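Local coordinates for protein xyloglucan-specific endo-beta-1,4-glucanase BoGH9A (Bacteroides ovatus, PDB 6DHT) that cleaves the beta-1,4-glucan backbone of xyloglucan at internal linkages, releasing xyloglucan oligosaccharides, at residues N178-I189 with I551-A559; N209-Q219 with L281-F292. All coordinates share one frame; numbering follows the deposited sequence.

Interaction 1 (N178-I189 with I551-A559); sequences NSGYSIGLMQSI and INWNAALVA
Ser182 and Asn552, with CA atoms 5.0 Å apart, mark a close approach of helices 178-189 and 551-559, which run almost exactly parallel, 3° between their directions and 8.8 Å between their axes. A small residue lies at the centre of the interface: the methyl of Ala555 rests on the backbone of the facing helix, its CB 3.7 Å from Ser182 O. At the N-terminal end, Asn178 swings its amide across, CG anti to the backbone N (chi1 -159°), and ND2 donates to Asn552 OD1 at 3.0 Å. The bond lies in the amide plane of Asn178 but arrives from above the carbonyl plane of Asn552, because the two amides stand 78° apart; ND2 also donates to Asp168. Alongside, Ile551 CD1 packs on Ser179 CB at 3.6 Å. Parallel, buried helices of this kind belong to the (alpha/alpha)6 barrel known for family 9 glycosidases, and this pair lies near the centre of the chain. Ser182 turns OG back to its own helix, 2.8 Å from Asn178 O, an oxygen that Ser182 OG and N reach from opposite faces of its carbonyl plane. The ring edge of Tyr181 meets Asn552 CB, and a water in the ring plane links its OH to Asn552 O. Farther along, Leu185 CD2 lies over the backbone between Ala555 and Ala556, Met186 SD touches Val558 CG1 at 3.9 Å, and Ile189 sets both CG1 and CD1 against the methyl of Ala559.

Interaction 2 (N209-Q219 with L281-F292); sequences NHTPDLLDEMQ and LFASYEEDYPGF. With CA (calcium ion), chain D; EDO (1,2-ethanediol), chain H.
Asp288 OD2 is gripped by two donors from the calcium-binding loop: His210 N at 2.8 Å on its syn lone pair and Thr211 OG1 at 2.7 Å on its anti lone pair. The carboxylate also stacks on the amide of Asn209, their planes 20° apart. Asn209 OD1 binds calcium and accepts from Thr211 N in an Asx turn, while its ND2 donates to Asp216 OD1. That same OD1 receives Tyr289 OH at 2.6 Å, on its anti lone pair and at the ring edge, leaving Asp216 OD2 to bind the metal at 2.3 Å. Thr211 O, Asp213 OD1, a water and Glu206 O complete the calcium site. Farther along the helix, Gln219 bends at chi2 (-74°), laying CG over the Tyr289 face and NE2 over the centre of the Phe292 ring. Thr211 CG2 makes a CH-pi contact with the Tyr285 face, and Leu215 CB meets Phe282 CZ at 3.7 Å. A phenylalanine in place of Tyr289 has no hydroxyl to give Asp216 OD1, and the carboxylate would probably be held less firmly toward the calcium. Segment 281-292 thus forms part of a second shell: Tyr289 probably orients the Asp216 carboxylate, and Asp288 ties down the turn that carries Asn209 OD1 and Thr211 O.

Helix 176-192 joins the two contacts. Interaction 1 uses the side of it that faces helix 551-567, while Met186 and Gln187 also reach the segments of interaction 2, whose centre lies about 17 Å from that of interaction 1. Met186 CE meets Met218 CE at 3.5 Å, and Gln187 CB lies 3.6 Å from Leu281 CD1, giving direct packing between the buried helix pair and the calcium-bound region. Their relation to catalysis differs. In interaction 1 the side chain of Asn178 is about 8 Å from that of Asp171, the predicted nucleophile, and that of Asn552 about 7 Å from Glu548, the predicted proton donor; interaction 2 carries four of the five protein residues of a calcium site and lies away from the catalytic residues.

Interaction 1 (N178-I189 with I551-A559)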
loop_
_atom_site.group_PDB
_atom_site.type_symbol
_atom_site.label_atom_id
_atom_site.label_comp_id
_atom_site.label_asym_id
_atom_site.label_seq_id
_atom_site.Cartn_x
_atom_site.Cartn_y
_atom_site.Cartn_z
ATOM N N ASN A 178 -10.771 -4.516 1.375
ATOM C CA ASN A 178 -9.586 -3.849 0.883
ATOM C C ASN A 178 -9.260 -2.612 1.705
ATOM O O ASN A 178 -8.082 -2.348 1.994
ATOM C CB ASN A 178 -9.764 -3.476 -0.578
ATOM C CG ASN A 178 -8.451 -3.250 -1.261
ATOM O OD1 ASN A 178 -7.517 -4.029 -1.082
ATOM N ND2 ASN A 178 -8.348 -2.162 -2.003
ATOM N N SER A 179 -10.256 -1.845 2.122
ATOM C CA SER A 179 -9.936 -0.628 2.854
ATOM C C SER A 179 -9.524 -0.933 4.300
ATOM O O SER A 179 -8.660 -0.245 4.827
ATOM C CB SER A 179 -11.050 0.416 2.749
ATOM O OG SER A 179 -12.209 0.018 3.427
ATOM N N GLY A 180 -10.104 -1.966 4.901
ATOM C CA GLY A 180 -9.717 -2.416 6.216
ATOM C C GLY A 180 -8.285 -2.898 6.227
ATOM O O GLY A 180 -7.512 -2.538 7.117
ATOM N N TYR A 181 -7.931 -3.721 5.254
ATOM C CA TYR A 181 -6.557 -4.190 5.077
ATOM C C TYR A 181 -5.599 -3.005 4.898
ATOM O O TYR A 181 -4.505 -2.943 5.507
ATOM C CB TYR A 181 -6.452 -5.069 3.826
ATOM C CG TYR A 181 -5.032 -5.204 3.388
ATOM C CD1 TYR A 181 -4.152 -6.080 4.021
ATOM C CD2 TYR A 181 -4.558 -4.425 2.356
ATOM C CE1 TYR A 181 -2.818 -6.163 3.602
ATOM C CE2 TYR A 181 -3.255 -4.487 1.946
ATOM C CZ TYR A 181 -2.381 -5.358 2.578
ATOM O OH TYR A 181 -1.063 -5.436 2.136
ATOM N N SER A 182 -5.989 -2.065 4.048
ATOM C CA SER A 182 -5.122 -0.942 3.727
ATOM C C SER A 182 -4.775 -0.103 4.955
ATOM O O SER A 182 -3.612 0.247 5.195
ATOM C CB SER A 182 -5.758 -0.057 2.660
ATOM O OG SER A 182 -5.858 -0.728 1.392
ATOM N N ILE A 183 -5.793 0.250 5.724
ATOM C CA ILE A 183 -5.602 0.956 6.981
ATOM C C ILE A 183 -4.776 0.093 7.933
ATOM O O ILE A 183 -3.852 0.591 8.565
ATOM C CB ILE A 183 -6.944 1.287 7.608
ATOM C CG1 ILE A 183 -7.744 2.255 6.741
ATOM C CG2 ILE A 183 -6.718 1.874 8.968
ATOM C CD1 ILE A 183 -9.207 2.332 7.075
ATOM N N GLY A 184 -5.062 -1.204 7.995
ATOM C CA GLY A 184 -4.327 -2.091 8.875
ATOM C C GLY A 184 -2.821 -2.084 8.606
ATOM O O GLY A 184 -2.017 -2.088 9.542
ATOM N N LEU A 185 -2.458 -2.034 7.329
ATOM C CA LEU A 185 -1.055 -1.999 6.934
ATOM C C LEU A 185 -0.438 -0.644 7.288
ATOM O O LEU A 185 0.636 -0.596 7.901
ATOM C CB LEU A 185 -0.918 -2.287 5.429
ATOM C CG LEU A 185 0.519 -2.217 4.899
ATOM C CD1 LEU A 185 1.438 -3.191 5.613
ATOM C CD2 LEU A 185 0.516 -2.473 3.406
ATOM N N MET A 186 -1.101 0.455 6.933
ATOM C CA MET A 186 -0.539 1.769 7.184
ATOM C C MET A 186 -0.415 2.015 8.675
ATOM O O MET A 186 0.576 2.593 9.137
ATOM C CB MET A 186 -1.315 2.874 6.479
ATOM C CG MET A 186 -1.168 2.798 4.964
ATOM S SD MET A 186 -2.013 4.098 4.073
ATOM C CE MET A 186 -3.683 3.539 4.157
ATOM N N GLN A 187 -1.410 1.588 9.433
ATOM C CA GLN A 187 -1.382 1.753 10.894
ATOM C C GLN A 187 -0.374 0.829 11.566
ATOM O O GLN A 187 0.056 1.097 12.702
ATOM C CB GLN A 187 -2.815 1.626 11.484
ATOM C CG GLN A 187 -3.642 2.848 11.130
ATOM C CD GLN A 187 -5.007 2.987 11.801
ATOM O OE1 GLN A 187 -5.547 4.091 11.798
ATOM N NE2 GLN A 187 -5.583 1.906 12.295
ATOM N N SER A 188 0.033 -0.259 10.919
ATOM C CA SER A 188 1.135 -1.081 11.435
ATOM C C SER A 188 2.420 -0.244 11.394
ATOM O O SER A 188 3.178 -0.181 12.376
ATOM C CB SER A 188 1.325 -2.362 10.608
ATOM O OG SER A 188 0.172 -3.188 10.656
ATOM N N ILE A 189 2.684 0.431 10.282
ATOM C CA ILE A 189 3.911 1.218 10.171
ATOM C C ILE A 189 3.828 2.477 11.060
ATOM O O ILE A 189 4.819 2.886 11.692
ATOM C CB ILE A 189 4.237 1.528 8.664
ATOM C CG1 ILE A 189 4.969 0.337 8.002
ATOM C CG2 ILE A 189 5.098 2.760 8.486
ATOM C CD1 ILE A 189 4.241 -0.915 7.946
ATOM N N ILE A 551 -6.089 1.745 -3.504
ATOM C CA ILE A 551 -5.724 2.090 -2.127
ATOM C C ILE A 551 -4.802 1.059 -1.481
ATOM O O ILE A 551 -3.948 1.443 -0.654
ATOM C CB ILE A 551 -6.945 2.375 -1.240
ATOM C CG1 ILE A 551 -7.883 1.168 -1.164
ATOM C CG2 ILE A 551 -7.641 3.652 -1.673
ATOM C CD1 ILE A 551 -9.029 1.288 -0.162
ATOM N N ASN A 552 -4.947 -0.222 -1.797
ATOM C CA ASN A 552 -4.081 -1.230 -1.185
ATOM C C ASN A 552 -2.691 -1.179 -1.748
ATOM O O ASN A 552 -1.744 -1.550 -1.081
ATOM C CB ASN A 552 -4.673 -2.635 -1.273
ATOM C CG ASN A 552 -5.061 -3.034 -2.684
ATOM O OD1 ASN A 552 -5.745 -2.289 -3.412
ATOM N ND2 ASN A 552 -4.632 -4.218 -3.079
ATOM N N TRP A 553 -2.561 -0.716 -2.987
ATOM C CA TRP A 553 -1.259 -0.553 -3.610
ATOM C C TRP A 553 -0.588 0.699 -3.051
ATOM O O TRP A 553 0.598 0.676 -2.730
ATOM C CB TRP A 553 -1.403 -0.499 -5.143
ATOM C CG TRP A 553 -1.928 -1.783 -5.700
ATOM C CD1 TRP A 553 -2.100 -2.939 -5.033
ATOM C CD2 TRP A 553 -2.347 -2.039 -7.053
ATOM N NE1 TRP A 553 -2.594 -3.894 -5.861
ATOM C CE2 TRP A 553 -2.771 -3.368 -7.107
ATOM C CE3 TRP A 553 -2.407 -1.265 -8.210
ATOM C CZ2 TRP A 553 -3.237 -3.967 -8.280
ATOM C CZ3 TRP A 553 -2.874 -1.855 -9.378
ATOM C CH2 TRP A 553 -3.286 -3.188 -9.398
ATOM N N ASN A 554 -1.344 1.772 -2.866
ATOM C CA ASN A 554 -0.790 2.947 -2.217
ATOM C C ASN A 554 -0.505 2.735 -0.731
ATOM O O ASN A 554 0.395 3.385 -0.183
ATOM C CB ASN A 554 -1.633 4.181 -2.455
ATOM C CG ASN A 554 -1.018 5.053 -3.497
ATOM O OD1 ASN A 554 -0.832 4.619 -4.638
ATOM N ND2 ASN A 554 -0.618 6.249 -3.120
ATOM N N ALA A 555 -1.236 1.821 -0.077
ATOM C CA ALA A 555 -0.962 1.534 1.328
ATOM C C ALA A 555 0.432 0.954 1.445
ATOM O O ALA A 555 1.181 1.296 2.353
ATOM C CB ALA A 555 -1.984 0.571 1.887
ATOM N N ALA A 556 0.782 0.074 0.508
ATOM C CA ALA A 556 2.123 -0.512 0.466
ATOM C C ALA A 556 3.181 0.554 0.252
ATOM O O ALA A 556 4.238 0.552 0.876
ATOM C CB ALA A 556 2.209 -1.566 -0.624
ATOM N N LEU A 557 2.915 1.458 -0.683
ATOM C CA LEU A 557 3.850 2.564 -0.923
ATOM C C LEU A 557 4.009 3.461 0.289
ATOM O O LEU A 557 5.126 3.823 0.644
ATOM C CB LEU A 557 3.359 3.380 -2.116
ATOM C CG LEU A 557 4.204 4.578 -2.521
ATOM C CD1 LEU A 557 5.620 4.140 -2.930
ATOM C CD2 LEU A 557 3.530 5.366 -3.629
ATOM N N VAL A 558 2.915 3.832 0.941
ATOM C CA VAL A 558 3.025 4.621 2.178
ATOM C C VAL A 558 3.844 3.867 3.218
ATOM O O VAL A 558 4.720 4.441 3.878
ATOM C CB VAL A 558 1.625 4.895 2.760
ATOM C CG1 VAL A 558 1.706 5.385 4.209
ATOM C CG2 VAL A 558 0.849 5.905 1.933
ATOM N N ALA A 559 3.574 2.569 3.346
ATOM C CA ALA A 559 4.301 1.741 4.321
ATOM C C ALA A 559 5.804 1.754 4.074
ATOM O O ALA A 559 6.577 2.022 5.009
ATOM C CB ALA A 559 3.787 0.312 4.324
HETATM O O HOH W 1 -0.789 -4.061 -0.304
#

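Interaction 2 (N209-Q219 with L281-F292)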
loop_
_atom_site.group_PDB
_atom_site.type_symbol
_atom_site.label_atom_id
_atom_site.label_comp_id
_atom_site.label_asym_id
_atom_site.label_seq_id
_atom_site.Cartn_x
_atom_site.Cartn_y
_atom_site.Cartn_z
ATOM N N ASN A 209 -5.215 20.386 13.102
ATOM C CA ASN A 209 -5.779 19.892 14.349
ATOM C C ASN A 209 -4.683 19.277 15.225
ATOM O O ASN A 209 -3.507 19.480 14.960
ATOM C CB ASN A 209 -6.942 18.931 14.100
ATOM C CG ASN A 209 -6.513 17.598 13.512
ATOM O OD1 ASN A 209 -5.323 17.249 13.465
ATOM N ND2 ASN A 209 -7.501 16.837 13.081
ATOM N N HIS A 210 -5.075 18.504 16.233
ATOM C CA HIS A 210 -4.121 17.943 17.191
ATOM C C HIS A 210 -3.809 16.467 16.971
ATOM O O HIS A 210 -3.261 15.795 17.851
ATOM C CB HIS A 210 -4.640 18.144 18.627
ATOM C CG HIS A 210 -4.570 19.561 19.097
ATOM N ND1 HIS A 210 -5.343 20.564 18.555
ATOM C CD2 HIS A 210 -3.806 20.147 20.048
ATOM C CE1 HIS A 210 -5.059 21.708 19.152
ATOM N NE2 HIS A 210 -4.131 21.481 20.064
ATOM N N THR A 211 -4.146 15.966 15.779
ATOM C CA THR A 211 -4.057 14.541 15.487
ATOM C C THR A 211 -3.079 14.351 14.321
ATOM O O THR A 211 -3.088 15.153 13.388
ATOM C CB THR A 211 -5.415 13.990 15.113
ATOM O OG1 THR A 211 -6.335 14.247 16.197
ATOM C CG2 THR A 211 -5.345 12.488 14.917
ATOM N N PRO A 212 -2.213 13.328 14.401
ATOM C CA PRO A 212 -1.364 13.042 13.229
ATOM C C PRO A 212 -2.186 12.849 11.961
ATOM O O PRO A 212 -3.214 12.162 11.945
ATOM C CB PRO A 212 -0.652 11.740 13.619
ATOM C CG PRO A 212 -0.592 11.805 15.150
ATOM C CD PRO A 212 -1.938 12.395 15.511
ATOM N N ASP A 213 -1.715 13.492 10.909
ATOM C CA ASP A 213 -2.434 13.541 9.638
ATOM C C ASP A 213 -2.701 12.150 9.055
ATOM O O ASP A 213 -3.755 11.952 8.462
ATOM C CB ASP A 213 -1.712 14.410 8.609
ATOM C CG ASP A 213 -1.877 15.902 8.840
ATOM O OD1 ASP A 213 -2.511 16.298 9.845
ATOM O OD2 ASP A 213 -1.340 16.677 8.029
ATOM N N LEU A 214 -1.775 11.200 9.214
ATOM C CA LEU A 214 -2.049 9.829 8.782
ATOM C C LEU A 214 -3.310 9.306 9.451
ATOM O O LEU A 214 -4.148 8.689 8.781
ATOM C CB LEU A 214 -0.874 8.888 9.017
ATOM C CG LEU A 214 -1.086 7.440 8.557
ATOM C CD1 LEU A 214 0.267 6.876 8.112
ATOM C CD2 LEU A 214 -1.706 6.567 9.596
ATOM N N LEU A 215 -3.473 9.550 10.757
ATOM C CA LEU A 215 -4.655 9.069 11.454
ATOM C C LEU A 215 -5.904 9.832 11.029
ATOM O O LEU A 215 -6.961 9.225 10.909
ATOM C CB LEU A 215 -4.481 9.191 12.959
ATOM C CG LEU A 215 -3.433 8.279 13.585
ATOM C CD1 LEU A 215 -3.462 8.413 15.124
ATOM C CD2 LEU A 215 -3.581 6.815 13.170
ATOM N N ASP A 216 -5.797 11.135 10.777
ATOM C CA ASP A 216 -6.948 11.854 10.203
ATOM C C ASP A 216 -7.434 11.184 8.931
ATOM O O ASP A 216 -8.647 10.992 8.704
ATOM C CB ASP A 216 -6.642 13.303 9.886
ATOM C CG ASP A 216 -6.369 14.144 11.126
ATOM O OD1 ASP A 216 -7.183 14.128 12.083
ATOM O OD2 ASP A 216 -5.336 14.829 11.105
ATOM N N GLU A 217 -6.489 10.852 8.063
ATOM C CA GLU A 217 -6.862 10.245 6.801
ATOM C C GLU A 217 -7.524 8.882 7.006
ATOM O O GLU A 217 -8.577 8.609 6.419
ATOM C CB GLU A 217 -5.664 10.124 5.853
ATOM C CG GLU A 217 -6.077 9.771 4.412
ATOM C CD GLU A 217 -6.985 10.836 3.804
ATOM O OE1 GLU A 217 -6.594 12.028 3.823
ATOM O OE2 GLU A 217 -8.112 10.490 3.358
ATOM N N MET A 218 -6.929 8.044 7.854
ATOM C CA MET A 218 -7.521 6.761 8.122
ATOM C C MET A 218 -8.930 6.947 8.636
ATOM O O MET A 218 -9.822 6.203 8.254
ATOM C CB MET A 218 -6.703 5.937 9.129
ATOM C CG MET A 218 -5.220 5.731 8.799
ATOM S SD MET A 218 -4.876 4.912 7.232
ATOM C CE MET A 218 -4.521 6.318 6.193
ATOM N N GLN A 219 -9.120 7.915 9.535
ATOM C CA GLN A 219 -10.431 8.074 10.162
ATOM C C GLN A 219 -11.502 8.404 9.146
ATOM O O GLN A 219 -12.666 8.025 9.325
ATOM C CB GLN A 219 -10.376 9.155 11.245
ATOM C CG GLN A 219 -11.111 8.767 12.541
ATOM C CD GLN A 219 -12.642 8.798 12.454
ATOM O OE1 GLN A 219 -13.248 9.734 11.914
ATOM N NE2 GLN A 219 -13.270 7.758 12.984
ATOM N N LEU A 281 -5.017 3.263 18.822
ATOM C CA LEU A 281 -4.287 4.386 18.257
ATOM C C LEU A 281 -4.985 5.716 18.432
ATOM O O LEU A 281 -4.336 6.752 18.405
ATOM C CB LEU A 281 -4.011 4.174 16.768
ATOM C CG LEU A 281 -3.269 2.886 16.399
ATOM C CD1 LEU A 281 -2.996 2.877 14.886
ATOM C CD2 LEU A 281 -2.057 2.617 17.213
ATOM N N PHE A 282 -6.319 5.699 18.537
ATOM C CA PHE A 282 -7.071 6.936 18.659
ATOM C C PHE A 282 -7.409 7.269 20.135
ATOM O O PHE A 282 -8.062 8.272 20.390
ATOM C CB PHE A 282 -8.343 6.867 17.809
ATOM C CG PHE A 282 -8.099 7.077 16.338
ATOM C CD1 PHE A 282 -7.691 6.024 15.531
ATOM C CD2 PHE A 282 -8.296 8.319 15.763
ATOM C CE1 PHE A 282 -7.464 6.216 14.172
ATOM C CE2 PHE A 282 -8.086 8.511 14.403
ATOM C CZ PHE A 282 -7.677 7.452 13.616
ATOM N N ALA A 283 -6.939 6.452 21.065
ATOM C CA ALA A 283 -7.189 6.682 22.508
ATOM C C ALA A 283 -6.702 8.049 22.981
ATOM O O ALA A 283 -7.352 8.683 23.823
ATOM C CB ALA A 283 -6.533 5.597 23.321
ATOM N N SER A 284 -5.571 8.503 22.444
ATOM C CA SER A 284 -5.005 9.805 22.769
ATOM C C SER A 284 -5.661 10.988 22.079
ATOM O O SER A 284 -5.291 12.129 22.367
ATOM C CB SER A 284 -3.510 9.831 22.423
ATOM O OG SER A 284 -2.805 8.902 23.221
ATOM N N TYR A 285 -6.608 10.747 21.169
ATOM C CA TYR A 285 -7.139 11.817 20.328
ATOM C C TYR A 285 -8.646 11.994 20.501
ATOM O O TYR A 285 -9.399 12.180 19.547
ATOM C CB TYR A 285 -6.708 11.570 18.849
ATOM C CG TYR A 285 -5.203 11.435 18.745
ATOM C CD1 TYR A 285 -4.380 12.538 18.926
ATOM C CD2 TYR A 285 -4.606 10.198 18.510
ATOM C CE1 TYR A 285 -3.010 12.427 18.875
ATOM C CE2 TYR A 285 -3.225 10.072 18.456
ATOM C CZ TYR A 285 -2.436 11.187 18.633
ATOM O OH TYR A 285 -1.065 11.096 18.591
ATOM N N GLU A 286 -9.060 11.977 21.763
ATOM C CA GLU A 286 -10.440 12.221 22.116
ATOM C C GLU A 286 -10.849 13.651 21.779
ATOM O O GLU A 286 -12.021 13.912 21.508
ATOM C CB GLU A 286 -10.642 11.952 23.604
ATOM C CG GLU A 286 -10.629 10.477 23.944
ATOM C CD GLU A 286 -11.863 9.740 23.430
ATOM O OE1 GLU A 286 -12.949 10.374 23.319
ATOM O OE2 GLU A 286 -11.744 8.521 23.143
ATOM N N GLU A 287 -9.893 14.569 21.756
ATOM C CA GLU A 287 -10.192 15.952 21.419
ATOM C C GLU A 287 -10.769 16.086 20.023
ATOM O O GLU A 287 -11.806 16.714 19.819
ATOM C CB GLU A 287 -8.947 16.828 21.567
ATOM C CG GLU A 287 -9.160 18.264 21.130
ATOM C CD GLU A 287 -7.939 19.146 21.357
ATOM O OE1 GLU A 287 -6.839 18.607 21.605
ATOM O OE2 GLU A 287 -8.085 20.384 21.291
ATOM N N ASP A 288 -10.103 15.476 19.050
ATOM C CA ASP A 288 -10.537 15.588 17.669
ATOM C C ASP A 288 -11.491 14.471 17.269
ATOM O O ASP A 288 -12.292 14.631 16.351
ATOM C CB ASP A 288 -9.300 15.573 16.759
ATOM C CG ASP A 288 -8.483 16.854 16.848
ATOM O OD1 ASP A 288 -9.044 17.943 17.128
ATOM O OD2 ASP A 288 -7.253 16.786 16.659
ATOM N N TYR A 289 -11.396 13.335 17.943
ATOM C CA TYR A 289 -12.263 12.195 17.643
ATOM C C TYR A 289 -12.967 11.657 18.886
ATOM O O TYR A 289 -12.758 10.522 19.301
ATOM C CB TYR A 289 -11.463 11.111 16.891
ATOM C CG TYR A 289 -10.950 11.647 15.574
ATOM C CD1 TYR A 289 -11.772 11.702 14.460
ATOM C CD2 TYR A 289 -9.669 12.169 15.466
ATOM C CE1 TYR A 289 -11.341 12.239 13.277
ATOM C CE2 TYR A 289 -9.221 12.705 14.268
ATOM C CZ TYR A 289 -10.064 12.735 13.177
ATOM O OH TYR A 289 -9.662 13.267 11.969
ATOM N N PRO A 290 -13.849 12.486 19.463
ATOM C CA PRO A 290 -14.474 12.112 20.737
ATOM C C PRO A 290 -15.311 10.849 20.628
ATOM O O PRO A 290 -16.154 10.738 19.740
ATOM C CB PRO A 290 -15.354 13.325 21.060
ATOM C CG PRO A 290 -15.549 14.032 19.773
ATOM C CD PRO A 290 -14.278 13.818 19.007
ATOM N N GLY A 291 -15.049 9.890 21.504
ATOM C CA GLY A 291 -15.824 8.674 21.552
ATOM C C GLY A 291 -15.436 7.589 20.573
ATOM O O GLY A 291 -15.936 6.471 20.661
ATOM N N PHE A 292 -14.538 7.876 19.635
ATOM C CA PHE A 292 -14.273 6.880 18.601
ATOM C C PHE A 292 -13.568 5.625 19.138
ATOM O O PHE A 292 -13.914 4.500 18.787
ATOM C CB PHE A 292 -13.490 7.504 17.443
ATOM C CG PHE A 292 -13.048 6.509 16.411
ATOM C CD1 PHE A 292 -13.960 5.736 15.719
ATOM C CD2 PHE A 292 -11.703 6.351 16.144
ATOM C CE1 PHE A 292 -13.538 4.810 14.805
ATOM C CE2 PHE A 292 -11.275 5.439 15.197
ATOM C CZ PHE A 292 -12.180 4.671 14.539
HETATM CA CA CA D . -3.899 16.504 11.735
HETATM C C1 EDO H . 0.293 17.447 15.938
HETATM O O1 EDO H . -0.961 17.603 15.266
HETATM C C2 EDO H . 0.383 16.000 16.403
HETATM O O2 EDO H . 0.381 15.174 15.239
HETATM O O HOH W 2 -2.397 18.132 12.559
HETATM O O HOH W 3 -7.684 20.319 17.129
HETATM O O HOH W 4 -10.732 12.499 9.579
#